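Local coordinates for protein polyketide synthase/nonribosomal peptide synthetase hybrid RzxB (Pseudomonas fluorescens, PDB 5IL6) that probably dehydrates beta-hydroxyacyl intermediates through its hotdog-fold dehydratase domain during assembly of the polyketide rhizoxin, at residues D23-G26 and L27-L30; R32-G35 and D36-V39. All coordinates share one frame; numbering follows the deposited sequence.

Interaction 1: D23-G26 and L27-L30; sequences DLRG and LRYL
Asp23 and Arg28 form a salt bridge from the turn to the strand that follows it: Asp23 OD2 lies 3.1 Å from Arg28 NH2. The hydrogen bond in this pair is weak, bent to 128°. The same oxygen is gripped far more squarely by Arg25, whose NH2 donates at 2.6 Å and 170° to the syn lone pair of Asp23 OD2, the oxygen lying in the guanidinium plane. A bend at chi3 (-60°) curls the Arg25 chain back to the carboxylate.

Backbone bonds define the frame. Residues 23-26 make a type I beta turn, with Gly26 N bonded to Asp23 O at 2.8 Å, and Asp23 OD1 accepts from Arg25 N, which makes an Asx turn. A water completes the link, donating to Asp23 OD1 and Gly26 O and accepting from Arg28 NE at 2.9 Å.

The two arginines meet closely, Arg25 NH2 standing over one face of the Arg28 guanidinium, 3.0 Å from its NH2. Asp23 OD2 is bound to both of these nitrogens, so its negative charge probably offsets the repulsion and lets two like charges share one carboxylate.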
loop_
_atom_site.group_PDB
_atom_site.type_symbol
_atom_site.label_atom_id
_atom_site.label_comp_id
_atom_site.label_asym_id
_atom_site.label_seq_id
_atom_site.Cartn_x
_atom_site.Cartn_y
_atom_site.Cartn_z
ATOM N N ASP A 23 -12.246 -9.591 -21.797
ATOM C CA ASP A 23 -12.856 -10.395 -22.848
ATOM C C ASP A 23 -14.033 -11.158 -22.242
ATOM O O ASP A 23 -14.485 -10.857 -21.133
ATOM C CB ASP A 23 -11.813 -11.316 -23.499
ATOM C CG ASP A 23 -11.124 -12.223 -22.500
ATOM O OD1 ASP A 23 -11.729 -12.541 -21.454
ATOM O OD2 ASP A 23 -9.971 -12.621 -22.768
ATOM N N LEU A 24 -14.528 -12.160 -22.971
ATOM C CA LEU A 24 -15.709 -12.894 -22.529
ATOM C C LEU A 24 -15.493 -13.591 -21.194
ATOM O O LEU A 24 -16.469 -13.866 -20.488
ATOM C CB LEU A 24 -16.126 -13.906 -23.598
ATOM C CG LEU A 24 -16.667 -13.262 -24.878
ATOM C CD1 LEU A 24 -16.746 -14.260 -26.023
ATOM C CD2 LEU A 24 -18.036 -12.645 -24.618
ATOM N N ARG A 25 -14.243 -13.889 -20.834
ATOM C CA ARG A 25 -13.966 -14.477 -19.528
ATOM C C ARG A 25 -14.207 -13.488 -18.395
ATOM O O ARG A 25 -14.388 -13.911 -17.248
ATOM C CB ARG A 25 -12.526 -14.991 -19.488
ATOM C CG ARG A 25 -12.318 -16.253 -20.312
ATOM C CD ARG A 25 -10.848 -16.591 -20.488
ATOM N NE ARG A 25 -10.130 -15.517 -21.171
ATOM C CZ ARG A 25 -8.809 -15.462 -21.309
ATOM N NH1 ARG A 25 -8.041 -16.427 -20.818
ATOM N NH2 ARG A 25 -8.255 -14.441 -21.947
ATOM N N GLY A 26 -14.212 -12.188 -18.687
ATOM C CA GLY A 26 -14.482 -11.182 -17.678
ATOM C C GLY A 26 -13.557 -9.986 -17.779
ATOM O O GLY A 26 -12.655 -9.955 -18.620
ATOM N N LEU A 27 -13.774 -8.992 -16.922
ATOM C CA LEU A 27 -12.922 -7.811 -16.919
ATOM C C LEU A 27 -11.522 -8.173 -16.443
ATOM O O LEU A 27 -11.348 -8.935 -15.486
ATOM C CB LEU A 27 -13.522 -6.727 -16.026
ATOM C CG LEU A 27 -14.880 -6.187 -16.482
ATOM C CD1 LEU A 27 -15.393 -5.149 -15.501
ATOM C CD2 LEU A 27 -14.813 -5.607 -17.895
ATOM N N ARG A 28 -10.517 -7.641 -17.134
ATOM C CA ARG A 28 -9.136 -7.992 -16.847
ATOM C C ARG A 28 -8.225 -6.879 -17.338
ATOM O O ARG A 28 -8.511 -6.222 -18.344
ATOM C CB ARG A 28 -8.769 -9.323 -17.503
ATOM C CG ARG A 28 -7.401 -9.864 -17.134
ATOM C CD ARG A 28 -7.230 -11.270 -17.674
ATOM N NE ARG A 28 -7.638 -11.332 -19.078
ATOM C CZ ARG A 28 -6.850 -11.643 -20.103
ATOM N NH1 ARG A 28 -5.574 -11.959 -19.922
ATOM N NH2 ARG A 28 -7.356 -11.651 -21.328
ATOM N N TYR A 29 -7.110 -6.700 -16.634
ATOM C CA TYR A 29 -6.173 -5.622 -16.907
ATOM C C TYR A 29 -4.753 -6.166 -16.850
ATOM O O TYR A 29 -4.484 -7.178 -16.197
ATOM C CB TYR A 29 -6.354 -4.472 -15.905
ATOM C CG TYR A 29 -7.792 -4.034 -15.771
ATOM C CD1 TYR A 29 -8.658 -4.685 -14.901
ATOM C CD2 TYR A 29 -8.292 -2.986 -16.528
ATOM C CE1 TYR A 29 -9.977 -4.299 -14.782
ATOM C CE2 TYR A 29 -9.613 -2.591 -16.417
ATOM C CZ TYR A 29 -10.450 -3.254 -15.542
ATOM O OH TYR A 29 -11.766 -2.871 -15.421
ATOM N N LEU A 30 -3.850 -5.490 -17.554
ATOM C CA LEU A 30 -2.478 -5.953 -17.691
ATOM C C LEU A 30 -1.531 -4.767 -17.598
ATOM O O LEU A 30 -1.726 -3.758 -18.283
ATOM C CB LEU A 30 -2.284 -6.689 -19.023
ATOM C CG LEU A 30 -0.852 -6.986 -19.480
ATOM C CD1 LEU A 30 -0.072 -7.741 -18.413
ATOM C CD2 LEU A 30 -0.882 -7.778 -20.780
HETATM O O HOH W 1 -10.455 -11.852 -19.235
#

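Interaction 2: R32-G35 and D36-V39; sequences RFSG and DESV
Glu37, at the N-cap position of helix 38-41, reaches back with its carboxylate to the loop backbone at Ser34 and Gly35, tying the helix start to the loop that leaves strand 27-32 in this hotdog-family dehydratase domain. Each carboxylate oxygen takes one backbone N-H through its syn lone pair. Ser34 N donates to Glu37 OE2 at 2.8 Å and a nearly straight 170°. Gly35 N meets Glu37 OE1 at 2.9 Å with a more bent 137°. The chain bends at chi2 (88°), which folds the carboxylate back over residues 33-35. With an alanine here, the amides of Ser34 and Gly35 would probably lose these acceptors, and the loop would be less firmly tied to the helix start.

Gly35 has a positive phi, at which a beta-carbon would be jammed against the Ser34 carbonyl oxygen, so this turn suits a residue without a side chain.

Asp36 lies between these partners in sequence, its N donating weakly to Ser34 OG at 3.3 Å. The ring of buried Phe33 turns its edge to Glu37 CD, with the ring and carboxylate planes nearly perpendicular; beyond, its ring meets that of His18. A water donates to Glu37 OE2 at 3.0 Å and lies 2.8 Å from Ser34 OG.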
loop_
_atom_site.group_PDB
_atom_site.type_symbol
_atom_site.label_atom_id
_atom_site.label_comp_id
_atom_site.label_asym_id
_atom_site.label_seq_id
_atom_site.Cartn_x
_atom_site.Cartn_y
_atom_site.Cartn_z
ATOM N N ARG A 32 2.785 -4.189 -17.699
ATOM C CA ARG A 32 4.089 -4.791 -17.946
ATOM C C ARG A 32 5.158 -3.853 -17.411
ATOM O O ARG A 32 5.265 -2.707 -17.861
ATOM C CB ARG A 32 4.309 -5.066 -19.434
ATOM C CG ARG A 32 5.623 -5.790 -19.719
ATOM C CD ARG A 32 5.741 -6.248 -21.166
ATOM N NE ARG A 32 4.615 -7.088 -21.574
ATOM C CZ ARG A 32 3.555 -6.664 -22.259
ATOM N NH1 ARG A 32 3.451 -5.396 -22.634
ATOM N NH2 ARG A 32 2.589 -7.517 -22.576
ATOM N N PHE A 33 5.940 -4.336 -16.454
ATOM C CA PHE A 33 6.987 -3.550 -15.820
ATOM C C PHE A 33 8.354 -3.991 -16.327
ATOM O O PHE A 33 8.576 -5.168 -16.620
ATOM C CB PHE A 33 6.931 -3.695 -14.297
ATOM C CG PHE A 33 5.606 -3.310 -13.701
ATOM C CD1 PHE A 33 5.294 -1.981 -13.475
ATOM C CD2 PHE A 33 4.674 -4.278 -13.369
ATOM C CE1 PHE A 33 4.075 -1.623 -12.927
ATOM C CE2 PHE A 33 3.453 -3.928 -12.822
ATOM C CZ PHE A 33 3.155 -2.599 -12.598
ATOM N N SER A 34 9.271 -3.027 -16.422
ATOM C CA SER A 34 10.648 -3.311 -16.803
ATOM C C SER A 34 11.537 -3.633 -15.612
ATOM O O SER A 34 12.593 -4.255 -15.794
ATOM C CB SER A 34 11.244 -2.117 -17.556
ATOM O OG SER A 34 11.267 -0.962 -16.733
ATOM N N GLY A 35 11.137 -3.238 -14.406
ATOM C CA GLY A 35 11.967 -3.334 -13.229
ATOM C C GLY A 35 12.669 -2.044 -12.856
ATOM O O GLY A 35 13.152 -1.923 -11.724
ATOM N N ASP A 36 12.741 -1.080 -13.780
ATOM C CA ASP A 36 13.306 0.233 -13.491
ATOM C C ASP A 36 12.321 1.171 -12.806
ATOM O O ASP A 36 12.735 2.236 -12.336
ATOM C CB ASP A 36 13.804 0.887 -14.782
ATOM C CG ASP A 36 14.877 0.072 -15.474
ATOM O OD1 ASP A 36 15.651 -0.611 -14.772
ATOM O OD2 ASP A 36 14.949 0.118 -16.720
ATOM N N GLU A 37 11.038 0.819 -12.753
ATOM C CA GLU A 37 10.050 1.684 -12.125
ATOM C C GLU A 37 10.314 1.802 -10.627
ATOM O O GLU A 37 10.790 0.867 -9.978
ATOM C CB GLU A 37 8.638 1.153 -12.373
ATOM C CG GLU A 37 8.264 1.073 -13.849
ATOM C CD GLU A 37 8.666 -0.241 -14.492
ATOM O OE1 GLU A 37 9.361 -1.040 -13.831
ATOM O OE2 GLU A 37 8.291 -0.473 -15.662
ATOM N N SER A 38 9.995 2.979 -10.080
ATOM C CA SER A 38 10.321 3.266 -8.687
ATOM C C SER A 38 9.660 2.270 -7.740
ATOM O O SER A 38 10.259 1.868 -6.735
ATOM C CB SER A 38 9.899 4.692 -8.338
ATOM O OG SER A 38 10.516 5.636 -9.199
ATOM N N VAL A 39 8.427 1.853 -8.045
ATOM C CA VAL A 39 7.719 0.919 -7.172
ATOM C C VAL A 39 8.436 -0.421 -7.079
ATOM O O VAL A 39 8.156 -1.208 -6.168
ATOM C CB VAL A 39 6.263 0.722 -7.653
ATOM C CG1 VAL A 39 5.458 1.993 -7.440
ATOM C CG2 VAL A 39 6.223 0.289 -9.119
HETATM O O HOH W 2 15.090 -3.177 -16.558
HETATM O O HOH W 3 9.809 1.312 -17.479
#

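Interaction 1 comes first along the chain and interaction 2 follows it, their centres about 23 Å apart. Strand 27-32 connects them: residues 23-26 turn into its beginning, and residues 32-35 carry the chain from its end to helix 38-41. The strand pairs antiparallel with strands 19-20 and 98-105, and Tyr29 packs on helix 53-67. Strand 98-105 also meets both regions through side chains, Arg28 touching Glu102 and Arg32 forming a salt bridge with Glu98. Both contacts lie at the surface of the hotdog-type dehydratase, interaction 1 farther from the chain centre (about 24 Å against 16 Å). No direct touch joins them beyond their adjoining sequence; they flank the two ends of one strand as separate local contacts.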